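Flagellar hook-associated protein (Burkholderia pseudomallei, PDB 4UT1) probably serves as a structural protein of the bacterial flagellum, forming part of the junction between hook and filament. Local coordinates at residues Pro449-Gly454 with Asp570-Leu575; Ile531-Thr534 with Ala538-Gly541. All coordinates share one frame; numbering follows the deposited sequence.

Contact 1: Pro449-Gly454 with Asp570-Leu575; sequences PVLAAG and DGRNAL. With EDO (1,2-ethanediol), chain K.
Arg572 reaches across to the backbone of Val450 and holds its carbonyl oxygen end-on. Both terminal nitrogens donate to that one atom. NH2 lies 2.9 Å from Val450 O, in the carbonyl plane. NH1 is longer, at 3.2 Å from Val450 O, and is tilted 29° from that plane. The oxygen sits near the guanidinium plane, at its edge. Neither bond is straight, as expected when two donors share one acceptor.

The side edge of the same guanidinium faces Asp570. Arg572 NE makes a nearly straight salt-bridge bond of 2.7 Å to Asp570 OD2, on the syn side of the carboxylate. NH2 also bonds to OD2, but from above the carboxylate plane. The other oxygen, Asp570 OD1, accepts from Arg572 N at 2.9 Å and forms an Asx turn. It also receives the backbone N of Ser448. The Arg572 chain bends at chi3 (-82°), which turns the guanidinium back beside Asp570 while its end still meets Val450.

Leu451 approaches the guanidinium obliquely. Its CG is anti to the backbone N (chi1 -178°), and CD1 ends 4.0 Å from Arg572 NH2. The two side chains cross at about a right angle. At the strand start, O1 of a 1,2-ethanediol, probably from the crystallisation liquor, donates to Pro449 O; the bond is unusually short, so its exact geometry is doubtful.

The contact joins strand 450-454 of the D3 domain to the start of helix 572-579, with Gly571 at the N-cap. Asp570 fixes the rotation of the guanidinium and probably offsets its charge. The arginine can thus present a fixed pair of N-H groups to a neutral carbonyl. The polar tie is made to the main chain of Val450, while its side chain packs on Val469 and Ile562.

Contact 2: Ile531-Thr534 with Ala538-Gly541; sequences ISST and APSG
Ser533 meets Ala538 and Pro539 through both atoms of its short side chain. Its CB lies 3.5 Å from Ala538 CB, tighter than a usual carbon-carbon contact. The hydroxyl reaches further along the turn: Ser533 OG is 3.4 Å from Pro539 CD and 3.6 Å from Ala538 CA. OG stands anti to the backbone N (chi1 178°), which carries it past the alanine methyl to CD of Pro539. No hydrogen bond joins the two segments, so the touch between them is van der Waals packing.

The polar partner of Ser533 OG is the backbone O of Thr535, within the intervening turn. This bond fixes the direction of the hydroxyl, which still packs on Pro539 CD. The setting is the end of strand 527-533, in a five-stranded antiparallel sheet of the D3 domain. Here the chain leaves the sheet and doubles back over residues 535-537. The CA atoms of Ser533 and Ala538 come within 5.3 Å of each other.

Further bonds set the two sides. Asn544 OD1 accepts from Ser533 N, and Gln536 NE2 donates to Ser533 O. Val542 also touches the Ser533 side chain, and Asn544 lies against Ala538. Beyond the proline, Gln474 NE2 donates to Pro539 O and ties the exposed return segment to strand 473-474.

How the contacts relate
From the N terminus, the chain first passes through the earlier helices and two sheets. Strand 450-454 then supplies the first half of contact 1. The remaining strands of the two D3 sheets follow. The chain then reaches 570-575, at the start of helix 572-579, where contact 1 closes a loop with 115 residues between its segments. Contact 2 falls inside that span. It closes a short turn of three residues between 531-534 and 538-541, just before strand 546-551. The two contacts do not touch, and their centres lie about 20 Å apart. Contact 1 ties one D3 sheet to helix 572-579; contact 2 stays local to the end of strand 527-533 in the other sheet.

Contact 1: Pro449-Gly454 with Asp570-Leu575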
loop_
_atom_site.group_PDB
_atom_site.type_symbol
_atom_site.label_atom_id
_atom_site.label_comp_id
_atom_site.label_asym_id
_atom_site.label_seq_id
_atom_site.Cartn_x
_atom_site.Cartn_y
_atom_site.Cartn_z
ATOM N N PRO A 449 3.673 -11.314 29.246
ATOM C CA PRO A 449 2.623 -12.010 30.008
ATOM C C PRO A 449 3.185 -13.168 30.851
ATOM O O PRO A 449 2.562 -13.600 31.816
ATOM C CB PRO A 449 1.690 -12.560 28.925
ATOM C CG PRO A 449 2.138 -11.942 27.629
ATOM C CD PRO A 449 3.564 -11.545 27.797
ATOM N N VAL A 450 4.355 -13.650 30.472
ATOM C CA VAL A 450 4.926 -14.843 31.108
ATOM C C VAL A 450 6.162 -14.534 31.949
ATOM O O VAL A 450 6.912 -13.603 31.674
ATOM C CB VAL A 450 5.304 -15.882 30.049
ATOM C CG1 VAL A 450 6.535 -15.428 29.289
ATOM C CG2 VAL A 450 5.523 -17.269 30.690
ATOM N N LEU A 451 6.390 -15.364 32.957
ATOM C CA LEU A 451 7.614 -15.291 33.724
ATOM C C LEU A 451 8.110 -16.710 34.044
ATOM O O LEU A 451 7.386 -17.512 34.625
ATOM C CB LEU A 451 7.389 -14.486 34.997
ATOM C CG LEU A 451 8.617 -14.293 35.882
ATOM C CD1 LEU A 451 9.774 -13.732 35.059
ATOM C CD2 LEU A 451 8.258 -13.362 37.019
ATOM N N ALA A 452 9.323 -17.013 33.598
ATOM C CA ALA A 452 9.995 -18.257 33.956
ATOM C C ALA A 452 11.101 -17.913 34.941
ATOM O O ALA A 452 11.773 -16.885 34.809
ATOM C CB ALA A 452 10.551 -18.958 32.732
ATOM N N ALA A 453 11.307 -18.768 35.932
ATOM C CA ALA A 453 12.216 -18.412 37.005
ATOM C C ALA A 453 12.854 -19.664 37.610
ATOM O O ALA A 453 12.231 -20.725 37.667
ATOM C CB ALA A 453 11.476 -17.629 38.073
ATOM N N GLY A 454 14.105 -19.542 38.034
ATOM C CA GLY A 454 14.711 -20.594 38.827
ATOM C C GLY A 454 14.168 -20.505 40.237
ATOM O O GLY A 454 14.031 -19.415 40.790
ATOM N N ASP A 570 7.707 -4.670 34.358
ATOM C CA ASP A 570 8.464 -5.373 33.340
ATOM C C ASP A 570 8.349 -4.640 32.002
ATOM O O ASP A 570 7.283 -4.109 31.671
ATOM C CB ASP A 570 7.964 -6.808 33.221
ATOM C CG ASP A 570 8.709 -7.599 32.177
ATOM O OD1 ASP A 570 8.359 -7.484 31.002
ATOM O OD2 ASP A 570 9.647 -8.339 32.526
ATOM N N GLY A 571 9.434 -4.597 31.232
ATOM C CA GLY A 571 9.385 -3.909 29.949
ATOM C C GLY A 571 9.838 -4.726 28.757
ATOM O O GLY A 571 10.215 -4.170 27.731
ATOM N N ARG A 572 9.804 -6.052 28.886
ATOM C CA ARG A 572 10.247 -6.914 27.801
ATOM C C ARG A 572 9.441 -6.702 26.518
ATOM O O ARG A 572 9.986 -6.748 25.408
ATOM C CB ARG A 572 10.169 -8.381 28.220
ATOM C CG ARG A 572 11.324 -8.801 29.127
ATOM C CD ARG A 572 11.123 -10.238 29.560
ATOM N NE ARG A 572 10.205 -10.299 30.686
ATOM C CZ ARG A 572 9.477 -11.357 31.014
ATOM N NH1 ARG A 572 9.520 -12.465 30.273
ATOM N NH2 ARG A 572 8.676 -11.290 32.069
ATOM N N ASN A 573 8.150 -6.461 26.651
ATOM C CA ASN A 573 7.376 -6.295 25.418
ATOM C C ASN A 573 7.554 -4.920 24.793
ATOM O O ASN A 573 7.457 -4.783 23.569
ATOM C CB ASN A 573 5.892 -6.559 25.634
ATOM C CG ASN A 573 5.189 -6.864 24.324
ATOM O OD1 ASN A 573 5.569 -7.810 23.620
ATOM N ND2 ASN A 573 4.199 -6.041 23.959
ATOM N N ALA A 574 7.784 -3.908 25.622
ATOM C CA ALA A 574 8.092 -2.588 25.105
ATOM C C ALA A 574 9.407 -2.667 24.335
ATOM O O ALA A 574 9.547 -2.069 23.279
ATOM C CB ALA A 574 8.176 -1.553 26.231
ATOM N N LEU A 575 10.363 -3.430 24.860
ATOM C CA LEU A 575 11.628 -3.638 24.166
ATOM C C LEU A 575 11.371 -4.282 22.804
ATOM O O LEU A 575 11.945 -3.866 21.794
ATOM C CB LEU A 575 12.591 -4.503 25.003
ATOM C CG LEU A 575 13.934 -4.800 24.318
ATOM C CD1 LEU A 575 14.667 -3.509 24.055
ATOM C CD2 LEU A 575 14.814 -5.730 25.151
HETATM C C1 EDO K . -0.736 -12.916 32.865
HETATM O O1 EDO K . 0.053 -13.361 31.759
HETATM C C2 EDO K . -0.839 -11.398 32.845
HETATM O O2 EDO K . -1.577 -10.964 33.993
#

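Contact 2: Ile531-Thr534 with Ala538-Gly541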
loop_
_atom_site.group_PDB
_atom_site.type_symbol
_atom_site.label_atom_id
_atom_site.label_comp_id
_atom_site.label_asym_id
_atom_site.label_seq_id
_atom_site.Cartn_x
_atom_site.Cartn_y
_atom_site.Cartn_z
ATOM N N ILE A 531 6.926 -24.441 24.138
ATOM C CA ILE A 531 5.821 -25.260 24.608
ATOM C C ILE A 531 4.541 -24.885 23.856
ATOM O O ILE A 531 4.024 -23.784 24.002
ATOM C CB ILE A 531 5.622 -25.107 26.120
ATOM C CG1 ILE A 531 6.912 -25.492 26.852
ATOM C CG2 ILE A 531 4.456 -25.964 26.609
ATOM C CD1 ILE A 531 6.948 -25.062 28.310
ATOM N N SER A 532 4.045 -25.813 23.042
ATOM C CA SER A 532 2.849 -25.564 22.233
ATOM C C SER A 532 1.753 -26.563 22.586
ATOM O O SER A 532 2.032 -27.691 23.022
ATOM C CB SER A 532 3.162 -25.662 20.739
ATOM O OG SER A 532 4.416 -25.091 20.407
ATOM N N SER A 533 0.506 -26.154 22.397
ATOM C CA SER A 533 -0.605 -27.078 22.519
ATOM C C SER A 533 -0.496 -28.123 21.417
ATOM O O SER A 533 -0.376 -27.784 20.236
ATOM C CB SER A 533 -1.943 -26.340 22.428
ATOM O OG SER A 533 -3.016 -27.255 22.513
ATOM N N THR A 534 -0.519 -29.392 21.805
ATOM C CA THR A 534 -0.438 -30.470 20.834
ATOM C C THR A 534 -1.607 -30.392 19.843
ATOM O O THR A 534 -1.412 -30.479 18.638
ATOM C CB THR A 534 -0.414 -31.828 21.534
ATOM O OG1 THR A 534 0.737 -31.881 22.401
ATOM C CG2 THR A 534 -0.353 -32.959 20.516
ATOM N N ALA A 538 -5.239 -24.253 19.994
ATOM C CA ALA A 538 -5.192 -24.648 21.393
ATOM C C ALA A 538 -6.559 -24.605 22.073
ATOM O O ALA A 538 -7.239 -23.584 22.057
ATOM C CB ALA A 538 -4.218 -23.761 22.139
ATOM N N PRO A 539 -6.962 -25.724 22.681
ATOM C CA PRO A 539 -8.159 -25.724 23.523
ATOM C C PRO A 539 -7.921 -24.854 24.745
ATOM O O PRO A 539 -6.763 -24.670 25.143
ATOM C CB PRO A 539 -8.331 -27.198 23.908
ATOM C CG PRO A 539 -7.529 -27.959 22.910
ATOM C CD PRO A 539 -6.380 -27.066 22.551
ATOM N N SER A 540 -8.992 -24.326 25.328
ATOM C CA SER A 540 -8.875 -23.465 26.499
ATOM C C SER A 540 -8.094 -24.150 27.622
ATOM O O SER A 540 -8.274 -25.336 27.878
ATOM C CB SER A 540 -10.262 -23.053 26.996
ATOM O OG SER A 540 -10.168 -22.094 28.038
ATOM N N GLY A 541 -7.209 -23.403 28.277
ATOM C CA GLY A 541 -6.491 -23.916 29.428
ATOM C C GLY A 541 -5.203 -24.659 29.120
ATOM O O GLY A 541 -4.469 -25.033 30.036
#